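Local coordinates for acyl-CoA N-acyltransferases (NAT) superfamily protein (Arabidopsis thaliana, PDB 6TH0), which transfers acetyl groups from acetyl-CoA to protein N-termini as the N-alpha-acetyltransferase NAA60, probably acting on transmembrane proteins that begin with methionine, at the acetyl coenzyme *a site. Sequence-based numbering; all coordinates share one arbitrary frame.

The acetyl coenzyme *a site. Residues 26-27, 100-102, 107-113, 135-137, 140, 143, 145-147, 149, 162. With ACO (acetyl coenzyme *a), chain B.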
# COMPACT_ATOMS: atom_id res chain seq x y z
N ILE A 26 -10.45 -9.95 -2.66
CA ILE A 26 -10.84 -8.81 -1.82
C ILE A 26 -10.36 -7.46 -2.34
O ILE A 26 -10.82 -6.42 -1.84
CB ILE A 26 -10.37 -8.99 -0.35
CG1 ILE A 26 -8.88 -8.68 -0.18
CG2 ILE A 26 -10.70 -10.41 0.16
CD1 ILE A 26 -8.43 -8.78 1.27
N PHE A 27 -9.45 -7.44 -3.31
CA PHE A 27 -8.96 -6.14 -3.75
C PHE A 27 -9.65 -5.75 -5.05
O PHE A 27 -9.49 -6.45 -6.06
CB PHE A 27 -7.45 -6.14 -3.91
CG PHE A 27 -6.89 -4.75 -3.93
CD1 PHE A 27 -6.76 -4.04 -2.76
CD2 PHE A 27 -6.58 -4.13 -5.13
CE1 PHE A 27 -6.28 -2.72 -2.77
CE2 PHE A 27 -6.12 -2.84 -5.15
CZ PHE A 27 -5.97 -2.13 -3.97
N LEU A 100 -3.59 -2.94 -0.45
CA LEU A 100 -3.66 -3.18 0.99
C LEU A 100 -4.92 -4.00 1.22
O LEU A 100 -5.94 -3.68 0.62
CB LEU A 100 -3.73 -1.86 1.76
CG LEU A 100 -4.15 -1.91 3.22
CD1 LEU A 100 -3.00 -2.45 4.07
CD2 LEU A 100 -4.58 -0.54 3.70
N GLY A 101 -4.83 -5.05 2.02
CA GLY A 101 -6.00 -5.87 2.31
C GLY A 101 -5.77 -6.73 3.53
O GLY A 101 -4.64 -7.13 3.82
N VAL A 102 -6.86 -7.05 4.22
CA VAL A 102 -6.86 -7.97 5.36
C VAL A 102 -8.02 -8.94 5.13
O VAL A 102 -9.09 -8.53 4.68
CB VAL A 102 -7.00 -7.22 6.70
CG1 VAL A 102 -7.07 -8.18 7.86
CG2 VAL A 102 -5.83 -6.20 6.90
N ARG A 107 -10.39 -8.68 10.25
CA ARG A 107 -10.53 -7.23 10.19
C ARG A 107 -10.93 -6.64 11.54
O ARG A 107 -11.41 -7.32 12.44
CB ARG A 107 -11.54 -6.85 9.12
CG ARG A 107 -10.97 -7.09 7.74
CD ARG A 107 -11.96 -6.78 6.65
NE ARG A 107 -11.47 -7.29 5.38
CZ ARG A 107 -12.17 -7.31 4.26
NH1 ARG A 107 -13.40 -6.82 4.23
NH2 ARG A 107 -11.63 -7.81 3.15
N LYS A 108 -10.69 -5.33 11.67
CA LYS A 108 -11.03 -4.58 12.88
C LYS A 108 -10.18 -5.00 14.07
O LYS A 108 -10.64 -4.98 15.21
CB LYS A 108 -12.53 -4.68 13.21
CG LYS A 108 -13.41 -4.21 12.06
CD LYS A 108 -14.67 -3.54 12.57
CE LYS A 108 -15.02 -2.34 11.68
NZ LYS A 108 -16.03 -1.42 12.30
N ARG A 109 -8.93 -5.39 13.81
CA ARG A 109 -7.98 -5.73 14.85
C ARG A 109 -6.73 -4.87 14.77
O ARG A 109 -5.79 -5.07 15.55
CB ARG A 109 -7.61 -7.21 14.78
CG ARG A 109 -8.82 -8.14 14.91
CD ARG A 109 -8.43 -9.61 14.96
NE ARG A 109 -9.61 -10.46 14.81
CZ ARG A 109 -9.59 -11.78 14.73
NH1 ARG A 109 -10.72 -12.46 14.59
NH2 ARG A 109 -8.44 -12.44 14.77
N GLY A 110 -6.70 -3.88 13.87
CA GLY A 110 -5.54 -3.03 13.71
C GLY A 110 -4.48 -3.55 12.76
O GLY A 110 -3.40 -2.96 12.69
N ILE A 111 -4.76 -4.62 12.01
CA ILE A 111 -3.75 -5.18 11.13
C ILE A 111 -3.44 -4.23 9.98
O ILE A 111 -2.28 -3.97 9.66
CB ILE A 111 -4.18 -6.58 10.64
CG1 ILE A 111 -4.23 -7.54 11.83
CG2 ILE A 111 -3.23 -7.12 9.55
CD1 ILE A 111 -4.93 -8.88 11.53
N ALA A 112 -4.48 -3.67 9.35
CA ALA A 112 -4.24 -2.75 8.25
C ALA A 112 -3.48 -1.52 8.72
O ALA A 112 -2.57 -1.05 8.04
CB ALA A 112 -5.55 -2.33 7.59
N LYS A 113 -3.86 -0.98 9.88
CA LYS A 113 -3.11 0.13 10.44
C LYS A 113 -1.64 -0.24 10.61
O LYS A 113 -0.74 0.56 10.31
CB LYS A 113 -3.73 0.55 11.77
CG LYS A 113 -3.03 1.71 12.45
CD LYS A 113 -3.80 2.13 13.70
CE LYS A 113 -3.36 3.50 14.20
NZ LYS A 113 -1.95 3.49 14.69
N HIS A 135 -3.80 6.28 -3.69
CA HIS A 135 -5.15 6.63 -4.09
C HIS A 135 -6.11 5.65 -3.46
O HIS A 135 -5.84 4.45 -3.39
CB HIS A 135 -5.30 6.63 -5.62
CG HIS A 135 -4.48 7.67 -6.31
ND1 HIS A 135 -3.19 7.45 -6.72
CD2 HIS A 135 -4.78 8.94 -6.68
CE1 HIS A 135 -2.72 8.54 -7.31
NE2 HIS A 135 -3.67 9.46 -7.30
N VAL A 136 -7.23 6.18 -2.96
CA VAL A 136 -8.29 5.40 -2.35
C VAL A 136 -9.53 5.55 -3.20
O VAL A 136 -9.87 6.66 -3.64
CB VAL A 136 -8.54 5.90 -0.90
CG1 VAL A 136 -9.65 5.11 -0.25
CG2 VAL A 136 -7.25 5.85 -0.09
N ILE A 137 -10.24 4.44 -3.43
CA ILE A 137 -11.52 4.55 -4.10
C ILE A 137 -12.40 5.47 -3.27
O ILE A 137 -12.50 5.30 -2.05
CB ILE A 137 -12.16 3.17 -4.26
CG1 ILE A 137 -11.33 2.32 -5.23
CG2 ILE A 137 -13.60 3.31 -4.71
CD1 ILE A 137 -11.81 0.87 -5.31
N ASN A 140 -15.03 4.34 -0.64
CA ASN A 140 -14.55 3.38 0.36
C ASN A 140 -14.30 4.12 1.67
O ASN A 140 -13.18 4.50 2.01
CB ASN A 140 -13.29 2.69 -0.14
CG ASN A 140 -12.86 1.51 0.74
OD1 ASN A 140 -13.22 1.42 1.91
ND2 ASN A 140 -12.04 0.63 0.18
N ALA A 143 -11.63 2.79 4.25
CA ALA A 143 -10.27 3.12 3.85
C ALA A 143 -9.96 4.58 4.11
O ALA A 143 -8.89 4.91 4.62
CB ALA A 143 -10.06 2.78 2.37
N ARG A 145 -11.32 6.52 6.42
CA ARG A 145 -11.13 6.67 7.86
C ARG A 145 -9.78 6.13 8.32
O ARG A 145 -9.16 6.68 9.24
CB ARG A 145 -12.27 5.98 8.63
CG ARG A 145 -13.64 6.59 8.39
CD ARG A 145 -14.70 6.11 9.39
NE ARG A 145 -14.86 4.65 9.41
CZ ARG A 145 -15.72 3.98 8.64
NH1 ARG A 145 -15.79 2.66 8.72
NH2 ARG A 145 -16.50 4.62 7.78
N LEU A 146 -9.34 5.02 7.73
CA LEU A 146 -8.07 4.39 8.11
C LEU A 146 -6.89 5.31 7.81
O LEU A 146 -6.01 5.52 8.65
CB LEU A 146 -7.92 3.06 7.37
CG LEU A 146 -6.61 2.28 7.52
CD1 LEU A 146 -6.36 1.91 8.96
CD2 LEU A 146 -6.63 1.02 6.63
N TYR A 147 -6.84 5.84 6.60
CA TYR A 147 -5.68 6.66 6.27
C TYR A 147 -5.70 7.97 7.04
O TYR A 147 -4.65 8.45 7.50
CB TYR A 147 -5.61 6.86 4.75
CG TYR A 147 -5.02 5.63 4.06
CD1 TYR A 147 -3.66 5.35 4.15
CD2 TYR A 147 -5.83 4.74 3.37
CE1 TYR A 147 -3.12 4.24 3.55
CE2 TYR A 147 -5.29 3.62 2.76
CZ TYR A 147 -3.94 3.37 2.86
OH TYR A 147 -3.39 2.27 2.26
N ARG A 149 -6.85 8.26 10.02
CA ARG A 149 -6.44 7.88 11.36
C ARG A 149 -4.92 7.79 11.47
O ARG A 149 -4.35 8.07 12.53
CB ARG A 149 -7.04 6.52 11.71
CG ARG A 149 -6.86 6.07 13.15
CD ARG A 149 -7.56 4.73 13.36
NE ARG A 149 -9.00 4.77 13.06
CZ ARG A 149 -9.59 4.05 12.10
NH1 ARG A 149 -8.88 3.22 11.34
NH2 ARG A 149 -10.89 4.16 11.91
N TYR A 162 -10.27 4.98 -11.46
CA TYR A 162 -10.37 3.53 -11.41
C TYR A 162 -11.40 2.99 -12.39
O TYR A 162 -12.40 3.64 -12.69
CB TYR A 162 -10.73 3.07 -9.99
CG TYR A 162 -9.63 3.25 -8.98
CD1 TYR A 162 -8.41 2.62 -9.14
CD2 TYR A 162 -9.83 4.02 -7.83
CE1 TYR A 162 -7.40 2.76 -8.21
CE2 TYR A 162 -8.81 4.16 -6.88
CZ TYR A 162 -7.61 3.52 -7.09
OH TYR A 162 -6.58 3.64 -6.18
N1A ACO B . -11.29 -3.32 18.65
C2A ACO B . -12.32 -2.82 17.88
N3A ACO B . -12.31 -2.14 16.73
C4A ACO B . -11.02 -1.92 16.27
C5A ACO B . -9.84 -2.37 16.95
C6A ACO B . -10.03 -3.08 18.15
N6A ACO B . -8.95 -3.54 18.85
N7A ACO B . -8.68 -2.02 16.25
C8A ACO B . -9.15 -1.36 15.17
N9A ACO B . -10.54 -1.27 15.14
C1B ACO B . -11.37 -0.62 14.12
C2B ACO B . -10.76 0.74 13.55
O2B ACO B . -11.03 1.77 14.41
C3B ACO B . -11.72 0.76 12.28
O3B ACO B . -12.93 1.08 12.77
P3B ACO B . -13.96 2.04 11.58
O7A ACO B . -14.25 0.87 10.67
O8A ACO B . -15.10 2.56 12.43
O9A ACO B . -12.93 3.02 11.07
C4B ACO B . -11.66 -0.73 11.80
O4B ACO B . -11.53 -1.54 13.01
C5B ACO B . -10.52 -0.97 10.79
O5B ACO B . -9.29 -0.54 11.30
P1A ACO B . -8.17 -1.72 11.04
O1A ACO B . -8.56 -2.95 11.77
O2A ACO B . -6.82 -1.09 11.23
O3A ACO B . -8.16 -2.17 9.40
P2A ACO B . -8.56 -3.68 9.09
O4A ACO B . -7.47 -4.63 9.41
O5A ACO B . -9.99 -4.02 9.43
O6A ACO B . -8.55 -3.73 7.36
CBP ACO B . -9.08 -2.72 5.24
CCP ACO B . -8.98 -2.53 6.81
CDP ACO B . -7.68 -2.90 4.72
CEP ACO B . -9.75 -1.50 4.60
CAP ACO B . -9.93 -4.01 5.04
OAP ACO B . -11.30 -3.77 5.34
C9P ACO B . -9.89 -4.58 3.63
O9P ACO B . -9.11 -5.46 3.34
N8P ACO B . -10.82 -4.13 2.71
C7P ACO B . -10.86 -4.65 1.30
C6P ACO B . -9.62 -4.24 0.56
C5P ACO B . -9.64 -2.75 0.46
O5P ACO B . -10.65 -2.08 0.32
N4P ACO B . -8.42 -2.12 0.57
C3P ACO B . -8.46 -0.66 0.50
C2P ACO B . -7.19 -0.16 -0.09
S1P ACO B . -7.31 1.69 -0.18
C ACO B . -8.04 1.77 -1.81
O ACO B . -9.20 2.06 -2.00
CH3 ACO B . -7.20 1.42 -2.92
O HOH W 1 -7.41 -6.02 11.53
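Arg107 runs extended from CG to NE, whereas Arg145 and Arg149 bend at chi3 (-57° and -58°) to turn their guanidiniums onto the 3'-phosphate of acetyl-CoA. Arg145 meets this phosphate side-on, in plane: NE binds O9A at 3.0 Å, and NH1 takes O7A. Arg149 NH2 reaches the same O9A, and a face of its guanidinium lies against the ribose 2'-hydroxyl O2B. Lys108 lays its bent chain along the ribose, its NZ 3.3 Å from O7A in a salt bridge whose hydrogen bond is weak. The pyrophosphate sits in the R-x-x-G-x-A signature loop of the GNAT fold, 107-112, leading into helix 111-123: Lys108 N donates to acetyl-CoA O5A, on the pantetheine-side phosphate, at 2.7 Å, joined by the amides of Gly110, Ala112 and Lys113; the helix start probably helps offset the charge. Arg107 clamps Val102 O with NE and NH2, NE at 2.8 Å, and one face of its guanidinium passes over pantetheine C9P near the rim. An alanine here, without that clamp and the face packed on C9P, would probably loosen both loop and pantetheine. Strand 93-102 pairs with the pantetheine: N4P donates to Leu100 O at 2.9 Å, and Val102 N to O9P. Asn140 ND2 binds O5P in its amide plane, OD1 accepting from Ala143 N. Ile137 N holds the thioester oxygen O at 3.0 Å, which may polarise the carbonyl; the cleft of this GNAT domain thus presents the acetyl group for transfer.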